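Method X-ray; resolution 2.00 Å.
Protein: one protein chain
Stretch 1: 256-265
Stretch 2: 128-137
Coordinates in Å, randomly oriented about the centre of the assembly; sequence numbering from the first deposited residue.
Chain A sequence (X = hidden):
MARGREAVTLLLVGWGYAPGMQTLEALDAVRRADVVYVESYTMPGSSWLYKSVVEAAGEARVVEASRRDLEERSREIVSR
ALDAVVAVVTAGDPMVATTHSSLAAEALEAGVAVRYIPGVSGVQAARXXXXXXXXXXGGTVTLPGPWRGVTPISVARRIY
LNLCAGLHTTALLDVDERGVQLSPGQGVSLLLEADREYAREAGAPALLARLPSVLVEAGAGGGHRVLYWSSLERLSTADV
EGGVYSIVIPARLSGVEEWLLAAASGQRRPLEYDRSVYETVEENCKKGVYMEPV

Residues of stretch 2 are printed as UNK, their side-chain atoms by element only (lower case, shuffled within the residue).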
# COMPACT_ATOMS: atom_id res chain seq x y z
N VAL A 256 10.66 -23.32 -3.28
CA VAL A 256 11.72 -22.39 -2.89
C VAL A 256 11.14 -21.24 -2.07
O VAL A 256 11.78 -20.77 -1.13
CB VAL A 256 12.48 -21.85 -4.13
CG1 VAL A 256 13.36 -20.67 -3.74
CG2 VAL A 256 13.37 -22.97 -4.71
N GLU A 257 9.92 -20.81 -2.39
CA GLU A 257 9.30 -19.71 -1.64
C GLU A 257 8.97 -20.03 -0.19
O GLU A 257 9.08 -19.17 0.68
CB GLU A 257 8.03 -19.23 -2.34
CG GLU A 257 8.30 -18.32 -3.54
CD GLU A 257 7.00 -17.82 -4.14
OE1 GLU A 257 6.12 -18.66 -4.40
OE2 GLU A 257 6.86 -16.61 -4.33
N GLU A 258 8.53 -21.26 0.07
CA GLU A 258 8.23 -21.71 1.43
C GLU A 258 9.50 -21.62 2.26
O GLU A 258 9.47 -21.24 3.44
CB GLU A 258 7.74 -23.17 1.43
CG GLU A 258 6.31 -23.33 0.93
CD GLU A 258 5.83 -24.79 0.89
OE1 GLU A 258 4.62 -24.99 0.62
OE2 GLU A 258 6.64 -25.71 1.13
N TRP A 259 10.62 -21.97 1.64
CA TRP A 259 11.91 -21.92 2.32
C TRP A 259 12.28 -20.47 2.59
O TRP A 259 12.70 -20.14 3.70
CB TRP A 259 12.95 -22.63 1.45
CG TRP A 259 14.38 -22.51 1.87
CD1 TRP A 259 14.96 -23.00 3.01
CD2 TRP A 259 15.43 -21.86 1.14
NE1 TRP A 259 16.31 -22.69 3.03
CE2 TRP A 259 16.62 -21.99 1.89
CE3 TRP A 259 15.47 -21.17 -0.09
CZ2 TRP A 259 17.84 -21.46 1.46
CZ3 TRP A 259 16.69 -20.65 -0.52
CH2 TRP A 259 17.86 -20.79 0.26
N LEU A 260 12.13 -19.61 1.58
CA LEU A 260 12.45 -18.18 1.71
C LEU A 260 11.57 -17.49 2.75
O LEU A 260 12.07 -16.76 3.60
CB LEU A 260 12.27 -17.45 0.36
CG LEU A 260 13.19 -17.88 -0.79
CD1 LEU A 260 12.78 -17.19 -2.10
CD2 LEU A 260 14.63 -17.54 -0.42
N LEU A 261 10.25 -17.71 2.67
CA LEU A 261 9.29 -17.11 3.61
C LEU A 261 9.49 -17.62 5.04
O LEU A 261 9.33 -16.86 6.01
CB LEU A 261 7.84 -17.40 3.17
CG LEU A 261 6.77 -16.81 4.10
CD1 LEU A 261 6.91 -15.30 4.11
CD2 LEU A 261 5.36 -17.20 3.64
N ALA A 262 9.82 -18.89 5.19
CA ALA A 262 10.06 -19.46 6.51
C ALA A 262 11.27 -18.74 7.13
O ALA A 262 11.25 -18.38 8.30
CB ALA A 262 10.34 -20.98 6.41
N ALA A 263 12.33 -18.53 6.35
CA ALA A 263 13.51 -17.83 6.87
C ALA A 263 13.19 -16.37 7.24
O ALA A 263 13.61 -15.87 8.30
CB ALA A 263 14.63 -17.88 5.85
N ALA A 264 12.43 -15.70 6.37
CA ALA A 264 12.05 -14.29 6.57
C ALA A 264 11.18 -14.08 7.81
O ALA A 264 11.33 -13.07 8.51
CB ALA A 264 11.31 -13.76 5.32
N SER A 265 10.28 -15.00 8.09
CA SER A 265 9.39 -14.87 9.23
C SER A 265 9.92 -15.57 10.49
O SER A 265 9.25 -15.60 11.51
CB SER A 265 8.01 -15.44 8.87
OG SER A 265 8.13 -16.80 8.48
N UNK A 128 9.37 -6.84 -0.30
CA UNK A 128 10.75 -7.31 -0.31
C UNK A 128 11.14 -8.07 0.96
O UNK A 128 11.85 -9.08 0.90
N UNK A 129 10.67 -7.59 2.11
CA UNK A 129 11.03 -8.26 3.37
C UNK A 129 10.49 -9.69 3.49
O UNK A 129 11.09 -10.50 4.18
c UNK A 129 10.55 -7.42 4.57
N UNK A 130 9.37 -9.99 2.83
CA UNK A 130 8.77 -11.35 2.87
C UNK A 130 9.62 -12.35 2.11
O UNK A 130 9.52 -13.56 2.33
o UNK A 130 7.51 -11.25 0.79
c UNK A 130 6.42 -10.27 2.74
c UNK A 130 7.36 -11.40 2.20
N UNK A 131 10.42 -11.81 1.20
CA UNK A 131 11.31 -12.55 0.33
C UNK A 131 10.61 -13.47 -0.67
O UNK A 131 11.23 -14.35 -1.26
se UNK A 131 14.84 -13.10 2.54
c UNK A 131 14.37 -14.95 2.85
c UNK A 131 13.15 -12.36 2.01
c UNK A 131 12.34 -13.30 1.16
N UNK A 132 9.31 -13.24 -0.86
CA UNK A 132 8.54 -14.01 -1.84
C UNK A 132 8.98 -13.54 -3.23
O UNK A 132 9.56 -12.44 -3.38
c UNK A 132 5.02 -14.06 -0.21
c UNK A 132 6.63 -15.95 -0.45
c UNK A 132 7.03 -13.76 -1.65
c UNK A 132 6.47 -14.43 -0.38
N UNK A 133 8.71 -14.34 -4.24
CA UNK A 133 9.15 -13.98 -5.59
C UNK A 133 8.51 -12.70 -6.11
O UNK A 133 7.29 -12.57 -6.18
c UNK A 133 8.87 -15.13 -6.56
o UNK A 133 9.10 -14.73 -7.90
N UNK A 134 9.36 -11.74 -6.45
CA UNK A 134 8.90 -10.45 -6.97
C UNK A 134 7.97 -10.67 -8.17
O UNK A 134 6.93 -10.03 -8.27
c UNK A 134 8.77 -6.22 -8.48
c UNK A 134 9.74 -8.42 -8.27
c UNK A 134 9.48 -7.39 -10.45
c UNK A 134 9.19 -7.29 -7.69
c UNK A 134 10.11 -9.60 -7.42
c UNK A 134 9.90 -8.47 -9.65
c UNK A 134 8.92 -6.27 -9.86
N UNK A 135 8.34 -11.61 -9.03
CA UNK A 135 7.58 -11.90 -10.26
C UNK A 135 6.15 -12.38 -10.02
O UNK A 135 5.30 -12.25 -10.91
c UNK A 135 10.09 -11.73 -12.38
c UNK A 135 12.10 -12.91 -10.87
c UNK A 135 9.75 -12.64 -11.37
c UNK A 135 11.41 -11.41 -12.64
c UNK A 135 10.77 -13.22 -10.62
o UNK A 135 13.72 -11.73 -12.12
c UNK A 135 12.41 -12.01 -11.87
c UNK A 135 8.31 -12.97 -11.07
N UNK A 136 5.89 -12.93 -8.84
CA UNK A 136 4.58 -13.47 -8.52
C UNK A 136 3.62 -12.53 -7.84
O UNK A 136 2.48 -12.90 -7.58
c UNK A 136 3.32 -18.64 -6.98
c UNK A 136 4.71 -14.76 -7.68
n UNK A 136 4.12 -19.22 -6.09
n UNK A 136 3.81 -17.69 -7.76
c UNK A 136 5.38 -15.91 -8.43
n UNK A 136 2.06 -19.01 -7.10
c UNK A 136 5.20 -17.23 -7.71
N UNK A 137 4.07 -11.32 -7.53
CA UNK A 137 3.15 -10.38 -6.91
C UNK A 137 2.17 -9.91 -7.95
O UNK A 137 2.55 -9.60 -9.10
c UNK A 137 4.24 -9.73 -2.53
c UNK A 137 6.25 -10.48 -3.64
c UNK A 137 3.87 -9.18 -6.29
c UNK A 137 4.48 -9.48 -4.95
c UNK A 137 3.73 -9.31 -3.79
c UNK A 137 5.74 -10.06 -4.86
c UNK A 137 5.50 -10.32 -2.47

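Position 128 has backbone atoms alone, with no side-chain atom and no contact to the helix 256-264; it is Gly-128. Position 129 carries one carbon, and this CB of position 129 comes no closer to stretch 1 than 6.4 Å, from CB of Ala-264. The position meets the helix through its backbone instead: O of position 129 lies 3.5 Å from CB of Ala-264. A lone carbon makes the residue Ala-129.

At position 130 a single carbon bears one oxygen and one carbon. Backbone O of position 130 is 3.5 Å from CB of Ala-264 and 3.6 Å from CD1 of Leu-261, contacts of packing rather than hydrogen bonding. The fork at CB, with mixed elements, identifies Thr-130.

Position 131 holds an unbranched run of two carbons, a selenium and a terminal carbon. Phi is +65°, the first departure from helical values after the preceding helix, and the CA-to-CB bond points toward stretch 1. The terminal carbon of position 131 sits 3.0 Å from O of Leu-260, 4.1 Å from CB of Leu-260 and 4.2 Å from CB of Ala-263. The chain thus lies along the helix surface. The selenium marks selenomethionine, Met-131, whose terminal carbon is CE; CG of Met-131 is 4.0 Å from CB of Ala-264. With the name of 130 known, its OG1 can be seen to accept a hydrogen bond from N of position 132, at 3.2 Å between Thr-130 OG1 and that N, bridging the turn at Met-131.

Position 132 has four carbons forked at the second. Its CA-to-CB bond is sideways, but the end comes nearer, one branch carbon touching Leu-261. This is Leu-132, and CD2 of Leu-132 reaches 4.1 Å from CB of Leu-261. Position 133 has one carbon followed by one oxygen. The backbone matters most here, since N of position 133 donates to OE2 of Glu-257 at 2.9 Å with an N-H...O angle of 159°. CB of position 133 is 3.3 Å from OE2 of Glu-257. The residue is Ser-133.

Position 134 shows one carbon and a six-carbon ring without a heteroatom, its CA-to-CB bond pointing away from stretch 1: Phe-134. Position 135 adds an oxygen to the same framework, out of reach of the helix, and is Tyr-135.

At position 136 three carbons lead to a nitrogen and then a carbon carrying two more nitrogens, a guanidinium. One of the two end nitrogens of position 136 is 2.7 Å from OE1 of Glu-257, a salt bridge. The carboxylate oxygen approaches the guanidinium edge near its plane, but the hydrogen bond is weak, its angle being 128°. The residue is Arg-136, the nitrogen NH1. Position 137 is again one carbon and a plain six-carbon ring, with no contact across: Phe-137.

The contact buries 482 Å², both sides summed, and combines polar interactions with apolar packing. Glu-257 supplies the polar part: one carboxylate oxygen takes the backbone NH of Ser-133, the other pairs with the charge of Arg-136, so a single buried acid ties two points of stretch 2, a loop residue and one in a 3-10 segment, to the helix. Farther along the helix, Leu-260, Leu-261, Ala-263 and Ala-264 supply the apolar part, receiving Met-131 and Leu-132. CB of Ala-264 lies 3.5 Å from both O of Ala-129 and O of Thr-130.

Stretch 2 (128-137) GATMLSFYRF
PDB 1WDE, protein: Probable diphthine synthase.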